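Local structure of ribonucleoside-diphosphate reductase subunit beta (Bacillus halodurans C-125, 2RCC) at residues N17-I22 against L103-L108; S61-Q66 against Q204-T209; F287-R292 against K300-I305. The protein probably serves as the small, di-iron subunit of a class I ribonucleotide reductase, which makes deoxyribonucleotides for DNA synthesis. One frame throughout, in Å; residues are numbered along the deposited sequence.

Interaction 1. Residues N17-I22 against L103-L108; sequences NASTGI and LTDSSL
S19 forms an ST turn, and its hydroxyl ties the loop before helix 41-50 to the residues that lead into helix 106-133. S19 OG lies anti to the backbone N (chi1 -179°). From there it donates to T104 O at 2.6 Å, coming from above the carbonyl plane. S19 OG also accepts from G21 N at 3.0 Å, which closes the turn. T104 answers in the other direction. T104 OG1 donates to G21 O at 2.9 Å, and T104 N gives a nearly straight bond to I22 O at 2.8 Å. Beside these bonds the I22 and L103 side chains run alongside each other, with I22 CG2 and L103 CD2 3.5 Å apart. I22 CG1 also meets the L108 methyl CD1.

Further out, three waters link N17 O to S106, one through S106 N and two through S106 OG; one of the latter reaches N17 O only weakly. The N17 side chain turns elsewhere: its OD1 bonds S28 OG, and its ND2 bonds F143 O of the second subunit. The contact therefore lies next to the dimer interface. D105 is the N-cap of helix 106-133, and its CB and carboxylate border S19 CB. D105 OD1 caps the helix by accepting from L108 N, above the carboxylate plane, and weakly from S107 N; on its syn lone pair it also takes S107 OG, at a very short 2.5 Å.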
# COMPACT_ATOMS: atom_id res chain seq x y z
N ASN A 17 8.15 19.49 -0.37
CA ASN A 17 7.99 18.05 -0.59
C ASN A 17 8.45 17.26 0.61
O ASN A 17 7.80 16.27 0.97
CB ASN A 17 8.71 17.60 -1.89
CG ASN A 17 8.16 18.29 -3.16
OD1 ASN A 17 7.05 18.84 -3.16
ND2 ASN A 17 8.95 18.23 -4.25
N ALA A 18 9.53 17.72 1.27
CA ALA A 18 10.05 17.12 2.49
C ALA A 18 9.19 17.67 3.64
O ALA A 18 9.04 18.90 3.82
CB ALA A 18 11.52 17.44 2.70
N SER A 19 8.65 16.76 4.44
CA SER A 19 7.78 17.11 5.55
C SER A 19 8.46 17.95 6.61
O SER A 19 9.63 17.75 6.87
CB SER A 19 7.30 15.81 6.23
OG SER A 19 6.43 16.09 7.30
N THR A 20 7.73 18.87 7.22
CA THR A 20 8.19 19.60 8.39
C THR A 20 7.71 18.96 9.70
O THR A 20 7.95 19.51 10.76
CB THR A 20 7.67 21.03 8.41
OG1 THR A 20 6.25 21.01 8.54
CG2 THR A 20 8.09 21.79 7.13
N GLY A 21 7.05 17.81 9.67
CA GLY A 21 6.59 17.21 10.91
C GLY A 21 5.72 16.02 10.63
O GLY A 21 5.00 16.01 9.64
N ILE A 22 5.77 15.03 11.49
CA ILE A 22 5.03 13.77 11.35
C ILE A 22 3.52 13.95 11.55
O ILE A 22 2.74 13.30 10.85
CB ILE A 22 5.57 12.68 12.37
CG1 ILE A 22 7.00 12.26 12.05
CG2 ILE A 22 4.72 11.42 12.37
CD1 ILE A 22 7.60 11.40 13.17
N LEU A 103 -0.84 11.22 9.19
CA LEU A 103 0.59 11.39 8.98
C LEU A 103 0.82 12.46 7.93
O LEU A 103 0.44 12.28 6.77
CB LEU A 103 1.23 10.12 8.51
CG LEU A 103 1.41 9.02 9.55
CD1 LEU A 103 1.68 7.69 8.86
CD2 LEU A 103 2.50 9.36 10.55
N THR A 104 1.50 13.54 8.30
CA THR A 104 1.75 14.66 7.36
C THR A 104 3.16 14.57 6.79
O THR A 104 3.92 15.55 6.80
CB THR A 104 1.48 16.01 8.07
OG1 THR A 104 2.16 15.99 9.31
CG2 THR A 104 0.02 16.22 8.31
N ASP A 105 3.51 13.35 6.35
CA ASP A 105 4.77 13.04 5.67
C ASP A 105 4.39 12.07 4.60
O ASP A 105 3.87 10.97 4.91
CB ASP A 105 5.82 12.45 6.62
CG ASP A 105 7.17 12.13 5.94
OD1 ASP A 105 7.19 11.42 4.92
OD2 ASP A 105 8.23 12.49 6.50
N SER A 106 4.66 12.44 3.34
CA SER A 106 4.28 11.62 2.20
C SER A 106 5.05 10.32 2.13
O SER A 106 4.49 9.32 1.64
CB SER A 106 4.42 12.39 0.88
OG SER A 106 5.73 12.87 0.70
N SER A 107 6.32 10.33 2.57
CA SER A 107 7.13 9.11 2.60
C SER A 107 6.58 8.11 3.61
O SER A 107 6.54 6.92 3.33
CB SER A 107 8.64 9.37 2.84
OG SER A 107 8.89 9.82 4.16
N LEU A 108 6.17 8.57 4.79
CA LEU A 108 5.59 7.68 5.78
C LEU A 108 4.22 7.17 5.33
O LEU A 108 3.90 5.99 5.53
CB LEU A 108 5.48 8.37 7.16
CG LEU A 108 6.82 8.86 7.78
CD1 LEU A 108 6.62 9.43 9.19
CD2 LEU A 108 7.88 7.77 7.82
O HOH W 1 6.21 14.82 3.06
O HOH W 2 8.29 13.00 1.62
O HOH W 3 5.50 15.40 -0.11
O HOH W 4 9.20 13.83 4.02

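Interaction 2. Residues S61-Q66 against Q204-T209; sequences SHDAKQ and QKMVST
D63 reaches from helix 61-66 to the start of helix 207-237 and binds the backbone amides of its first turn. Its CB rests against the methyl CE of selenomethionine M206, 3.7 Å away. CG lies over M206 CA and near S208 CB. D63 OD1 takes the amide S208 N at 3.1 Å on its syn lone pair. D63 OD2 is gripped twice by T209: the hydroxyl OG1 meets its anti lone pair at 2.7 Å, and T209 N comes from above the carboxylate plane at 2.9 Å. The positive end of the helix dipole would probably favour the charged form of D63. An alanine here would remove all three of these bonds and would probably loosen the first turn of helix 207-237 against helix 61-66.

Q66 makes a second bridge one turn further on. Its chain is extended beyond CG. The amide group binds on both sides: Q66 NE2 donates to Q204 O in a straight, in-plane bond of 2.8 Å, and Q66 OE1 accepts from M206 N at 2.9 Å. Q204 is the C-prime residue of the Schellman motif that ends helix 191-202, so Q66 holds the link between two helices. A water donates to both D63 OD1 and Q66 OE1 and accepts from V207 N. The T209 side chain lies about 7 Å from that of Y126, probably the active-site tyrosine. M206 also packs on F78 of helix 72-87, L133 of helix 106-133 and L200 of helix 191-202, while T209 touches F78, V129 and F197 of the same three helices.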
# COMPACT_ATOMS: atom_id res chain seq x y z
N SER A 61 2.92 -29.40 -0.90
CA SER A 61 2.71 -30.84 -1.05
C SER A 61 3.29 -31.68 0.04
O SER A 61 2.61 -32.60 0.50
CB SER A 61 3.32 -31.34 -2.35
OG SER A 61 2.89 -30.52 -3.41
N HIS A 62 4.54 -31.39 0.43
CA HIS A 62 5.22 -32.18 1.45
C HIS A 62 4.57 -31.92 2.80
O HIS A 62 4.33 -32.85 3.54
CB HIS A 62 6.73 -31.95 1.48
CG HIS A 62 7.46 -32.96 2.32
ND1 HIS A 62 7.39 -34.32 2.07
CD2 HIS A 62 8.26 -32.82 3.40
CE1 HIS A 62 8.10 -34.97 2.97
NE2 HIS A 62 8.66 -34.08 3.78
N ASP A 63 4.30 -30.65 3.12
CA ASP A 63 3.56 -30.33 4.32
C ASP A 63 2.23 -31.12 4.34
O ASP A 63 1.89 -31.70 5.36
CB ASP A 63 3.28 -28.81 4.44
CG ASP A 63 4.46 -28.01 4.94
OD1 ASP A 63 5.62 -28.31 4.59
OD2 ASP A 63 4.24 -27.02 5.68
N ALA A 64 1.51 -31.13 3.21
CA ALA A 64 0.24 -31.86 3.08
C ALA A 64 0.39 -33.34 3.40
O ALA A 64 -0.44 -33.90 4.13
CB ALA A 64 -0.35 -31.66 1.65
N LYS A 65 1.46 -33.96 2.90
CA LYS A 65 1.74 -35.36 3.18
C LYS A 65 2.19 -35.57 4.62
O LYS A 65 1.85 -36.59 5.21
CB LYS A 65 2.82 -35.91 2.23
CG LYS A 65 2.40 -35.99 0.77
N GLN A 66 2.96 -34.64 5.20
CA GLN A 66 3.41 -34.78 6.60
C GLN A 66 2.34 -34.53 7.64
O GLN A 66 2.44 -35.08 8.74
CB GLN A 66 4.55 -33.81 6.94
CG GLN A 66 5.92 -34.22 6.47
CD GLN A 66 6.97 -33.26 6.92
OE1 GLN A 66 6.79 -32.05 6.80
NE2 GLN A 66 8.10 -33.79 7.44
N GLN A 204 12.08 -30.92 11.35
CA GLN A 204 11.79 -31.30 9.97
C GLN A 204 10.32 -31.57 9.61
O GLN A 204 10.05 -32.27 8.65
CB GLN A 204 12.65 -32.51 9.60
CG GLN A 204 14.15 -32.38 9.93
CD GLN A 204 14.94 -31.71 8.84
OE1 GLN A 204 15.27 -32.36 7.84
NE2 GLN A 204 15.30 -30.44 9.03
N LYS A 205 9.37 -31.01 10.36
CA LYS A 205 7.94 -31.16 10.07
C LYS A 205 7.34 -29.81 9.67
O LYS A 205 7.65 -28.79 10.26
CB LYS A 205 7.20 -31.72 11.29
CG LYS A 205 7.57 -33.18 11.71
CD LYS A 205 7.06 -34.24 10.69
CE LYS A 205 7.01 -35.71 11.22
NZ LYS A 205 6.88 -36.77 10.11
N MSE A 206 6.50 -29.79 8.64
CA MSE A 206 5.77 -28.58 8.26
C MSE A 206 6.69 -27.39 7.98
O MSE A 206 6.44 -26.26 8.42
CB MSE A 206 4.70 -28.22 9.31
CG MSE A 206 3.77 -29.40 9.71
SE MSE A 206 3.01 -30.37 8.19
CE MSE A 206 1.72 -28.99 7.76
N VAL A 207 7.73 -27.68 7.22
CA VAL A 207 8.79 -26.72 6.94
C VAL A 207 8.36 -25.60 5.97
O VAL A 207 8.77 -24.44 6.13
CB VAL A 207 10.05 -27.46 6.40
CG1 VAL A 207 11.13 -26.45 5.99
CG2 VAL A 207 10.59 -28.44 7.45
N SER A 208 7.55 -25.93 4.96
CA SER A 208 7.02 -24.90 4.05
C SER A 208 6.13 -23.89 4.77
O SER A 208 6.22 -22.69 4.52
CB SER A 208 6.29 -25.53 2.88
OG SER A 208 7.22 -26.19 2.07
N THR A 209 5.30 -24.37 5.69
CA THR A 209 4.48 -23.48 6.53
C THR A 209 5.36 -22.56 7.37
O THR A 209 5.15 -21.37 7.40
CB THR A 209 3.58 -24.30 7.46
OG1 THR A 209 2.69 -25.12 6.70
CG2 THR A 209 2.80 -23.36 8.42
O HOH W 5 5.51 -28.65 1.42
O HOH W 6 7.65 -30.11 5.35

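Interaction 3. Residues F287-R292 against K300-I305; sequences FIANKR and KPYPEI
The N290 side chain leaves helix 278-295 with CG anti to the carbonyl carbon (chi1 -70°), and a small chi2 of -20° turns its amide toward the backbone of K300-I305. The two ends of that amide then read the returning chain. N290 OD1 accepts from Y302 N at 2.9 Å, in the carbonyl plane and on a lone pair. N290 ND2 donates to Y302 O at 2.9 Å from well above the plane of the Y302 carbonyl. A weak bond also runs from ND2 to I305 O. Y302 O has a second donor, I305 N, which closes the type I turn from Y302 to I305. With bonds at both ends, the N290 amide is fixed in its rotation.

Carbon atoms of K300, P301 and Y302 pack beside the amide. The extended K300 chain crosses N290 at about a right angle, with K300 CB 3.5 Å from N290 OD1. P301 CD comes to 3.4 Å from N290 OD1 as well. The edge of the Y302 ring meets the A289 methyl, CE2 to CB at 3.9 Å, while P301 CB lies over one face, toward the rim. I305 CG2 packs against F287 CB at 4.1 Å. P301 and Y302 also touch M255 of helix 244-268, and Y302 touches A258.

The contact lies away from the iron and active sites and is structural. The chain folds back at the end of helix 278-295, and a buried asparagine of that helix binds the backbone of a type I beta turn.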
# COMPACT_ATOMS: atom_id res chain seq x y z
N PHE A 287 10.84 -11.77 27.49
CA PHE A 287 12.02 -11.34 26.73
C PHE A 287 11.62 -10.48 25.51
O PHE A 287 12.25 -9.45 25.23
CB PHE A 287 12.79 -12.59 26.28
CG PHE A 287 14.01 -12.31 25.47
CD1 PHE A 287 15.20 -11.99 26.10
CD2 PHE A 287 13.98 -12.41 24.09
CE1 PHE A 287 16.35 -11.76 25.36
CE2 PHE A 287 15.14 -12.17 23.34
CZ PHE A 287 16.32 -11.85 23.99
N ILE A 288 10.59 -10.88 24.77
CA ILE A 288 10.10 -10.08 23.62
C ILE A 288 9.55 -8.75 24.10
O ILE A 288 9.85 -7.72 23.48
CB ILE A 288 9.01 -10.79 22.76
CG1 ILE A 288 9.52 -12.11 22.16
CG2 ILE A 288 8.55 -9.89 21.62
CD1 ILE A 288 10.86 -12.00 21.49
N ALA A 289 8.78 -8.76 25.20
CA ALA A 289 8.26 -7.51 25.77
C ALA A 289 9.45 -6.55 26.09
O ALA A 289 9.37 -5.37 25.78
CB ALA A 289 7.41 -7.76 27.03
N ASN A 290 10.53 -7.10 26.67
CA ASN A 290 11.74 -6.33 27.00
C ASN A 290 12.40 -5.78 25.76
O ASN A 290 12.85 -4.63 25.78
CB ASN A 290 12.81 -7.13 27.78
CG ASN A 290 12.43 -7.46 29.20
OD1 ASN A 290 11.55 -6.83 29.81
ND2 ASN A 290 13.14 -8.43 29.76
N LYS A 291 12.50 -6.59 24.71
CA LYS A 291 13.11 -6.14 23.45
C LYS A 291 12.37 -4.93 22.85
O LYS A 291 13.01 -3.97 22.42
CB LYS A 291 13.17 -7.30 22.45
CG LYS A 291 13.79 -6.97 21.10
CD LYS A 291 13.69 -8.15 20.14
N ARG A 292 11.05 -5.01 22.81
CA ARG A 292 10.22 -3.91 22.31
C ARG A 292 10.36 -2.66 23.14
O ARG A 292 10.38 -1.56 22.59
CB ARG A 292 8.74 -4.28 22.22
CG ARG A 292 8.42 -5.52 21.30
CD ARG A 292 9.30 -5.58 20.01
NE ARG A 292 9.05 -6.78 19.23
CZ ARG A 292 9.76 -7.19 18.18
NH1 ARG A 292 10.86 -6.60 17.76
NH2 ARG A 292 9.40 -8.29 17.58
N LYS A 300 13.03 -1.73 30.49
CA LYS A 300 12.53 -3.11 30.40
C LYS A 300 11.49 -3.40 31.48
O LYS A 300 11.79 -3.21 32.64
CB LYS A 300 13.68 -4.10 30.58
CG LYS A 300 14.69 -4.09 29.48
CD LYS A 300 15.73 -5.15 29.71
CE LYS A 300 16.70 -5.23 28.54
NZ LYS A 300 17.82 -6.18 28.77
N PRO A 301 10.26 -3.85 31.11
CA PRO A 301 9.32 -4.21 32.19
C PRO A 301 9.77 -5.40 33.07
O PRO A 301 9.37 -5.46 34.23
CB PRO A 301 8.03 -4.56 31.43
CG PRO A 301 8.39 -4.70 29.99
CD PRO A 301 9.67 -3.99 29.76
N TYR A 302 10.60 -6.30 32.53
CA TYR A 302 11.07 -7.50 33.22
C TYR A 302 12.59 -7.51 33.25
O TYR A 302 13.22 -8.41 32.67
CB TYR A 302 10.52 -8.77 32.54
CG TYR A 302 9.03 -8.75 32.34
CD1 TYR A 302 8.16 -8.86 33.42
CD2 TYR A 302 8.47 -8.60 31.06
CE1 TYR A 302 6.78 -8.82 33.24
CE2 TYR A 302 7.09 -8.56 30.87
CZ TYR A 302 6.25 -8.68 31.97
OH TYR A 302 4.90 -8.65 31.81
N PRO A 303 13.21 -6.57 34.01
CA PRO A 303 14.68 -6.49 34.03
C PRO A 303 15.37 -7.78 34.43
O PRO A 303 16.47 -8.00 33.96
CB PRO A 303 14.97 -5.36 35.04
CG PRO A 303 13.75 -5.24 35.84
CD PRO A 303 12.60 -5.61 34.94
N GLU A 304 14.73 -8.62 35.24
CA GLU A 304 15.30 -9.92 35.59
C GLU A 304 15.49 -10.84 34.39
O GLU A 304 16.39 -11.65 34.39
CB GLU A 304 14.48 -10.63 36.69
CG GLU A 304 13.12 -11.29 36.30
CD GLU A 304 11.97 -10.32 36.08
OE1 GLU A 304 12.19 -9.10 35.96
OE2 GLU A 304 10.81 -10.79 36.04
N ILE A 305 14.65 -10.71 33.35
CA ILE A 305 14.77 -11.56 32.16
C ILE A 305 15.77 -10.92 31.20
O ILE A 305 15.42 -10.02 30.43
CB ILE A 305 13.40 -11.83 31.44
CG1 ILE A 305 12.32 -12.29 32.43
CG2 ILE A 305 13.58 -12.85 30.29
CD1 ILE A 305 12.67 -13.52 33.23

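Interactions 1 and 2 lie on opposite sides of the chain's centre, with centres 44 Å apart. Their segments alternate along the sequence: 17-22, 61-66, 103-108, 204-209. Interaction 3 follows both, and its centre is 32 Å from that of interaction 1 and 33 Å from that of interaction 2. None of the three touches another. Helices 106-133 and 207-237 connect the first two. Segment 103-108 leads into the former and 204-209 into the latter, and each contact also touches the other helix. These two helices carry E119, H122, E220 and H223, iron ligands by similarity. Interactions 1 and 2 thus join peripheral chain segments to the ferritin-like helical bundle, while interaction 3 folds the chain back on helix 278-295.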